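Local coordinates for protein acyl-CoA thioesterase YbgC (PDB 2PZH) that hydrolyses the thioester bond of acyl-CoAs, acting on long-chain fatty acyl-CoAs and benzoyl-CoA, and may take part in phospholipid metabolism, at residues A[70-75]-A[84-89]. Residues are numbered along the deposited sequence; the frame is centred on the assembly and turned at random.
Sequences IRTQIK and LFQEIY
R71 lays its guanidinium flat on the ring of Y89, across two neighbouring antiparallel strands of the hot-dog fold's sheet, which form the hairpin 67-77/81-92. The planes are only 8° apart. R71 NH1 sits over the centre of the ring, 3.5 Å from Y89 CD1. With R71 CZ 4.1 Å from the ring centroid, this is a cation-pi stack. The arginine chain, extended from CG to NE, meets the tyrosine at about a right angle. E69, two residues before R71, holds R71 NE in a salt bridge, which helps fix how the guanidinium is turned, and E87 OE2 lies at the edge of the tyrosine ring, in its plane.

On the same face, Q73 runs alongside F85, Q73 CG against F85 CB at 3.8 Å, while its amide, turned well away from the ring plane, brings NE2 obliquely to CD2. Beyond Q73 in the same segment, the bent chain of K75 crosses F85 obliquely, CD near CB. Underneath, the backbones pair through R71 with E87 and Q73 with F85, two hydrogen bonds in each pair.

The opposite face carries I70, T72, I74, L84, Q86 and I88; of these, I70, T72, L84 and Q86 touch helix 22-36, the helix that the hot-dog sheet wraps. I70 and I88 lie side by side, CG1 to CG1 at 4.0 Å. T72 CG2 meets L84 CD2, and at the far end I74 CD1 lies beside L84 CG. Beside T72, buried Q86 has both ends of its amide satisfied: OE1 takes a hydrogen bond from R31, and NE2 reaches C27 O. T72 OG1 is set anti to its own carbonyl carbon (chi1 -56°) and accepts a second bond from Q86 NE2, 3.0 Å long and 17° out of the amide plane.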
ATOM      1  N   ILE A  70       4.657  11.188  15.227  1.00 12.36           N
ATOM      2  CA  ILE A  70       4.132  10.038  15.925  1.00 13.13           C
ATOM      3  C   ILE A  70       4.757   9.975  17.318  1.00 14.23           C
ATOM      4  O   ILE A  70       5.974   9.848  17.466  1.00 13.77           O
ATOM      5  CB  ILE A  70       4.382   8.714  15.152  1.00 15.61           C
ATOM      6  CG1 ILE A  70       3.765   8.800  13.758  1.00 16.70           C
ATOM      7  CG2 ILE A  70       3.695   7.592  15.840  1.00 15.77           C
ATOM      8  CD1 ILE A  70       4.583   9.558  12.786  1.00 18.64           C
ATOM      9  N   ARG A  71       3.901  10.079  18.321  1.00 14.20           N
ATOM     10  CA  ARG A  71       4.308  10.016  19.724  1.00 15.09           C
ATOM     11  C   ARG A  71       3.955   8.673  20.373  1.00 15.48           C
ATOM     12  O   ARG A  71       2.800   8.243  20.379  1.00 15.09           O
ATOM     13  CB  ARG A  71       3.680  11.195  20.471  1.00 15.56           C
ATOM     14  CG  ARG A  71       3.940  12.506  19.776  1.00 16.96           C
ATOM     15  CD  ARG A  71       3.288  13.705  20.478  1.00 18.01           C
ATOM     16  NE  ARG A  71       3.452  14.920  19.667  1.00 19.40           N
ATOM     17  CZ  ARG A  71       2.796  16.060  19.872  1.00 20.05           C
ATOM     18  NH1 ARG A  71       1.913  16.167  20.859  1.00 19.99           N
ATOM     19  NH2 ARG A  71       3.021  17.095  19.077  1.00 20.81           N
ATOM     20  N   THR A  72       4.960   8.003  20.923  1.00 15.37           N
ATOM     21  CA  THR A  72       4.767   6.658  21.434  1.00 15.28           C
ATOM     22  C   THR A  72       5.071   6.549  22.942  1.00 16.63           C
ATOM     23  O   THR A  72       6.080   7.074  23.410  1.00 15.68           O
ATOM     24  CB  THR A  72       5.663   5.681  20.679  1.00 15.80           C
ATOM     25  OG1 THR A  72       5.393   5.772  19.271  1.00 16.40           O
ATOM     26  CG2 THR A  72       5.421   4.256  21.140  1.00 15.57           C
ATOM     27  N   GLN A  73       4.208   5.856  23.675  1.00 17.85           N
ATOM     28  CA  GLN A  73       4.473   5.577  25.090  1.00 20.96           C
ATOM     29  C   GLN A  73       4.058   4.149  25.492  1.00 20.18           C
ATOM     30  O   GLN A  73       3.182   3.564  24.884  1.00 19.36           O
ATOM     31  CB  GLN A  73       3.825   6.635  25.983  1.00 22.29           C
ATOM     32  CG  GLN A  73       2.329   6.532  26.167  1.00 24.77           C
ATOM     33  CD  GLN A  73       1.809   7.595  27.125  1.00 25.72           C
ATOM     34  OE1 GLN A  73       2.503   8.577  27.406  1.00 28.28           O
ATOM     35  NE2 GLN A  73       0.598   7.398  27.641  1.00 27.44           N
ATOM     36  N   ILE A  74       4.719   3.589  26.498  1.00 20.37           N
ATOM     37  CA  ILE A  74       4.341   2.282  27.011  1.00 21.34           C
ATOM     38  C   ILE A  74       3.193   2.451  28.010  1.00 21.86           C
ATOM     39  O   ILE A  74       3.342   3.115  29.029  1.00 21.36           O
ATOM     40  CB  ILE A  74       5.527   1.567  27.713  1.00 22.01           C
ATOM     41  CG1 ILE A  74       6.760   1.493  26.797  1.00 23.13           C
ATOM     42  CG2 ILE A  74       5.103   0.186  28.187  1.00 22.70           C
ATOM     43  CD1 ILE A  74       6.553   0.747  25.496  1.00 23.42           C
ATOM     44  N   LYS A  75       2.043   1.869  27.701  1.00 22.68           N
ATOM     45  CA  LYS A  75       0.903   1.906  28.588  1.00 24.60           C
ATOM     46  C   LYS A  75       1.197   0.928  29.709  1.00 25.46           C
ATOM     47  O   LYS A  75       1.104   1.265  30.900  1.00 25.11           O
ATOM     48  CB  LYS A  75      -0.355   1.454  27.832  1.00 26.52           C
ATOM     49  CG  LYS A  75      -1.677   2.002  28.347  1.00 29.14           C
ATOM     50  CD  LYS A  75      -1.870   3.451  27.882  1.00 30.47           C
ATOM     51  CE  LYS A  75      -3.306   3.753  27.479  1.00 31.39           C
ATOM     52  NZ  LYS A  75      -4.232   3.629  28.639  1.00 31.68           N
ATOM     53  N   LEU A  84       1.027  -0.435  23.904  1.00 15.52           N
ATOM     54  CA  LEU A  84       1.553   0.869  23.544  1.00 17.31           C
ATOM     55  C   LEU A  84       0.432   1.840  23.248  1.00 17.41           C
ATOM     56  O   LEU A  84      -0.593   1.471  22.657  1.00 17.68           O
ATOM     57  CB  LEU A  84       2.433   0.779  22.298  1.00 17.47           C
ATOM     58  CG  LEU A  84       3.819   0.156  22.424  1.00 18.81           C
ATOM     59  CD1 LEU A  84       3.709  -1.326  22.433  1.00 20.17           C
ATOM     60  CD2 LEU A  84       4.708   0.596  21.261  1.00 19.43           C
ATOM     61  N   PHE A  85       0.634   3.092  23.635  1.00 17.00           N
ATOM     62  CA  PHE A  85      -0.253   4.148  23.217  1.00 17.55           C
ATOM     63  C   PHE A  85       0.463   5.001  22.184  1.00 16.92           C
ATOM     64  O   PHE A  85       1.584   5.444  22.416  1.00 16.70           O
ATOM     65  CB  PHE A  85      -0.662   5.026  24.401  1.00 20.00           C
ATOM     66  CG  PHE A  85      -1.627   6.101  24.029  1.00 21.94           C
ATOM     67  CD1 PHE A  85      -2.809   5.778  23.389  1.00 23.03           C
ATOM     68  CD2 PHE A  85      -1.358   7.430  24.306  1.00 23.30           C
ATOM     69  CE1 PHE A  85      -3.710   6.752  23.022  1.00 23.13           C
ATOM     70  CE2 PHE A  85      -2.262   8.420  23.946  1.00 23.43           C
ATOM     71  CZ  PHE A  85      -3.438   8.075  23.306  1.00 23.12           C
ATOM     72  N   GLN A  86      -0.177   5.225  21.044  1.00 16.19           N
ATOM     73  CA  GLN A  86       0.428   6.050  20.023  1.00 14.61           C
ATOM     74  C   GLN A  86      -0.543   7.102  19.529  1.00 15.34           C
ATOM     75  O   GLN A  86      -1.698   6.792  19.205  1.00 15.93           O
ATOM     76  CB  GLN A  86       0.938   5.188  18.849  1.00 14.07           C
ATOM     77  CG  GLN A  86       2.092   4.259  19.271  1.00 13.94           C
ATOM     78  CD  GLN A  86       2.655   3.469  18.130  1.00 13.61           C
ATOM     79  OE1 GLN A  86       2.085   2.456  17.732  1.00 13.79           O
ATOM     80  NE2 GLN A  86       3.809   3.902  17.612  1.00 12.86           N
ATOM     81  N   GLU A  87      -0.057   8.338  19.476  1.00 14.18           N
ATOM     82  CA  GLU A  87      -0.844   9.459  18.976  1.00 15.88           C
ATOM     83  C   GLU A  87      -0.121  10.108  17.830  1.00 14.21           C
ATOM     84  O   GLU A  87       1.109  10.230  17.837  1.00 14.46           O
ATOM     85  CB  GLU A  87      -1.052  10.513  20.070  1.00 17.02           C
ATOM     86  CG  GLU A  87      -2.050  10.107  21.130  1.00 19.37           C
ATOM     87  CD  GLU A  87      -2.335  11.241  22.117  1.00 20.49           C
ATOM     88  OE1 GLU A  87      -3.424  11.240  22.724  1.00 23.27           O
ATOM     89  OE2 GLU A  87      -1.473  12.124  22.291  1.00 22.08           O
ATOM     90  N   ILE A  88      -0.886  10.573  16.853  1.00 12.70           N
ATOM     91  CA  ILE A  88      -0.305  11.257  15.715  1.00 11.55           C
ATOM     92  C   ILE A  88      -0.827  12.681  15.693  1.00 11.63           C
ATOM     93  O   ILE A  88      -2.038  12.908  15.735  1.00 11.50           O
ATOM     94  CB  ILE A  88      -0.660  10.530  14.376  1.00 11.18           C
ATOM     95  CG1 ILE A  88      -0.185   9.068  14.436  1.00 11.98           C
ATOM     96  CG2 ILE A  88      -0.136  11.302  13.153  1.00 10.13           C
ATOM     97  CD1 ILE A  88      -0.473   8.256  13.172  1.00 13.34           C
ATOM     98  N   TYR A  89       0.096  13.630  15.617  1.00 12.60           N
ATOM     99  CA  TYR A  89      -0.239  15.034  15.488  1.00 13.71           C
ATOM    100  C   TYR A  89       0.312  15.594  14.194  1.00 13.29           C
ATOM    101  O   TYR A  89       1.462  15.294  13.821  1.00 13.59           O
ATOM    102  CB  TYR A  89       0.373  15.834  16.634  1.00 17.44           C
ATOM    103  CG  TYR A  89      -0.438  15.815  17.909  1.00 18.39           C
ATOM    104  CD1 TYR A  89      -0.486  14.692  18.727  1.00 19.37           C
ATOM    105  CD2 TYR A  89      -1.149  16.945  18.297  1.00 18.98           C
ATOM    106  CE1 TYR A  89      -1.249  14.711  19.919  1.00 19.98           C
ATOM    107  CE2 TYR A  89      -1.885  16.972  19.453  1.00 20.11           C
ATOM    108  CZ  TYR A  89      -1.938  15.870  20.263  1.00 19.17           C
ATOM    109  OH  TYR A  89      -2.714  15.990  21.418  1.00 20.66           O
TER